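Local coordinates for p-47 protein (Clostridium botulinum E1 str. 'BoNT E Beluga', PDB 5WIX) that is of unknown function but has a TULIP-domain fold like that of bactericidal/permeability-increasing protein and so may bind lipids, at residues F340-N344 / V417-L422. Residues are numbered along the deposited sequence; the frame is centred on the assembly and turned at random.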
# COMPACT_ATOMS: atom_id res chain seq x y z
N PHE A 340 11.27 15.07 -1.23
CA PHE A 340 9.83 14.88 -1.08
C PHE A 340 9.26 15.95 -0.17
O PHE A 340 9.91 16.39 0.76
CB PHE A 340 9.55 13.49 -0.51
CG PHE A 340 8.11 13.27 -0.10
CD1 PHE A 340 7.18 12.81 -1.02
CD2 PHE A 340 7.71 13.49 1.20
CE1 PHE A 340 5.87 12.59 -0.64
CE2 PHE A 340 6.40 13.26 1.59
CZ PHE A 340 5.48 12.81 0.67
N ILE A 341 8.03 16.37 -0.46
CA ILE A 341 7.39 17.48 0.23
C ILE A 341 5.90 17.21 0.27
O ILE A 341 5.27 17.00 -0.77
CB ILE A 341 7.64 18.84 -0.47
CG1 ILE A 341 8.99 19.41 -0.07
CG2 ILE A 341 6.52 19.85 -0.14
CD1 ILE A 341 9.08 19.67 1.39
N TYR A 342 5.32 17.21 1.46
CA TYR A 342 3.90 16.95 1.50
C TYR A 342 3.13 18.11 2.09
O TYR A 342 3.51 18.68 3.11
CB TYR A 342 3.61 15.67 2.25
CG TYR A 342 2.13 15.40 2.37
CD1 TYR A 342 1.37 15.06 1.25
CD2 TYR A 342 1.50 15.48 3.60
CE1 TYR A 342 0.02 14.81 1.37
CE2 TYR A 342 0.16 15.24 3.72
CZ TYR A 342 -0.58 14.90 2.61
OH TYR A 342 -1.93 14.66 2.74
N ASP A 343 2.05 18.46 1.42
CA ASP A 343 1.23 19.56 1.85
C ASP A 343 -0.04 18.95 2.40
O ASP A 343 -0.86 18.44 1.64
CB ASP A 343 0.95 20.52 0.69
CG ASP A 343 -0.17 21.49 0.98
OD1 ASP A 343 -0.37 21.86 2.16
OD2 ASP A 343 -0.87 21.89 0.03
N ASN A 344 -0.21 18.97 3.72
CA ASN A 344 -1.33 18.27 4.30
C ASN A 344 -2.65 18.98 4.02
O ASN A 344 -3.71 18.35 4.03
CB ASN A 344 -1.14 18.07 5.80
CG ASN A 344 -1.98 16.92 6.36
OD1 ASN A 344 -2.11 15.86 5.72
ND2 ASN A 344 -2.57 17.12 7.54
N VAL A 417 -7.71 11.75 3.49
CA VAL A 417 -6.33 11.26 3.58
C VAL A 417 -5.57 12.08 4.62
O VAL A 417 -5.51 13.31 4.53
CB VAL A 417 -5.61 11.33 2.20
CG1 VAL A 417 -4.12 11.04 2.35
CG2 VAL A 417 -6.25 10.36 1.22
N THR A 418 -4.97 11.42 5.60
CA THR A 418 -4.41 12.14 6.75
C THR A 418 -2.92 12.43 6.65
O THR A 418 -2.43 13.40 7.22
CB THR A 418 -4.66 11.37 8.02
OG1 THR A 418 -4.11 10.05 7.89
CG2 THR A 418 -6.15 11.29 8.27
N ASN A 419 -2.19 11.57 5.94
CA ASN A 419 -0.78 11.83 5.68
C ASN A 419 -0.22 10.98 4.56
O ASN A 419 -0.74 9.91 4.25
CB ASN A 419 0.05 11.62 6.95
CG ASN A 419 1.34 12.43 6.94
OD1 ASN A 419 1.40 13.50 6.32
ND2 ASN A 419 2.37 11.93 7.62
N ILE A 420 0.85 11.48 3.97
CA ILE A 420 1.59 10.76 2.95
C ILE A 420 3.06 10.76 3.36
O ILE A 420 3.60 11.80 3.78
CB ILE A 420 1.38 11.41 1.56
CG1 ILE A 420 -0.12 11.30 1.21
CG2 ILE A 420 2.32 10.82 0.52
CD1 ILE A 420 -0.48 11.51 -0.24
N ILE A 421 3.69 9.59 3.32
CA ILE A 421 5.08 9.54 3.73
C ILE A 421 5.91 8.81 2.73
O ILE A 421 5.56 7.72 2.27
CB ILE A 421 5.28 8.87 5.11
CG1 ILE A 421 4.51 9.59 6.22
CG2 ILE A 421 6.76 8.86 5.48
CD1 ILE A 421 3.16 8.98 6.54
N LEU A 422 7.03 9.41 2.41
CA LEU A 422 8.01 8.77 1.55
C LEU A 422 9.22 8.51 2.39
O LEU A 422 10.06 9.39 2.55
CB LEU A 422 8.36 9.64 0.36
CG LEU A 422 9.39 9.06 -0.61
CD1 LEU A 422 8.76 7.91 -1.39
CD2 LEU A 422 9.91 10.14 -1.54
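Two aromatic rings, those of Phe340 and Tyr342, lie flat over strand 417-422, each with an aliphatic CB beneath one face. The two strands run almost exactly antiparallel, at 175°, yet their axes come no nearer than 7.8 Å and no clear hydrogen bond passes between them. Strand 328-343, of the curled eight-stranded sheet, instead packs by side chains against strand 414-422, the outermost strand of the six-stranded sheet, in a protein whose topology resembles bactericidal/permeability-increasing protein. Leu422 CB sits 3.7 Å from the centroid of the Phe340 ring, a CH-pi contact over the face, while Leu422 CD2 reaches up beside Phe340 CB. The far end of the same ring meets a second residue differently, since Ile420 CG2 lies at its edge, 3.7 Å from Phe340 CZ. Ile420 thus serves both rings. Its CB makes the matching CH-pi contact under Tyr342, 3.9 Å from that ring's centroid, and its CG1 branch touches Tyr342 CE1 at 3.5 Å. In Tyr342, CG is anti to the backbone N (chi1 177°), which lays the ring along strand 417-422, its OH pointing toward Val417. Asn419 points its CB away, but its amide swings back, bringing OD1 to 3.4 Å from Tyr342 CE2 with amide and ring planes 67° apart.

Beyond the tyrosine, the chain leaves its strand at Asn344, where Lys347 NZ hydrogen-bonds both Asn344 O and Val417 O and ties the turn to the other segment. Thr418 and Asn419 form a classic beta bulge opposite Gln429 of strand 426-432, the neighbour of strand 414-422. Val349 of strand 348-363 also touches Phe340 and Ile420, and helix 399-403 brings Phe399 to Ile420 and Thr400 to Val417.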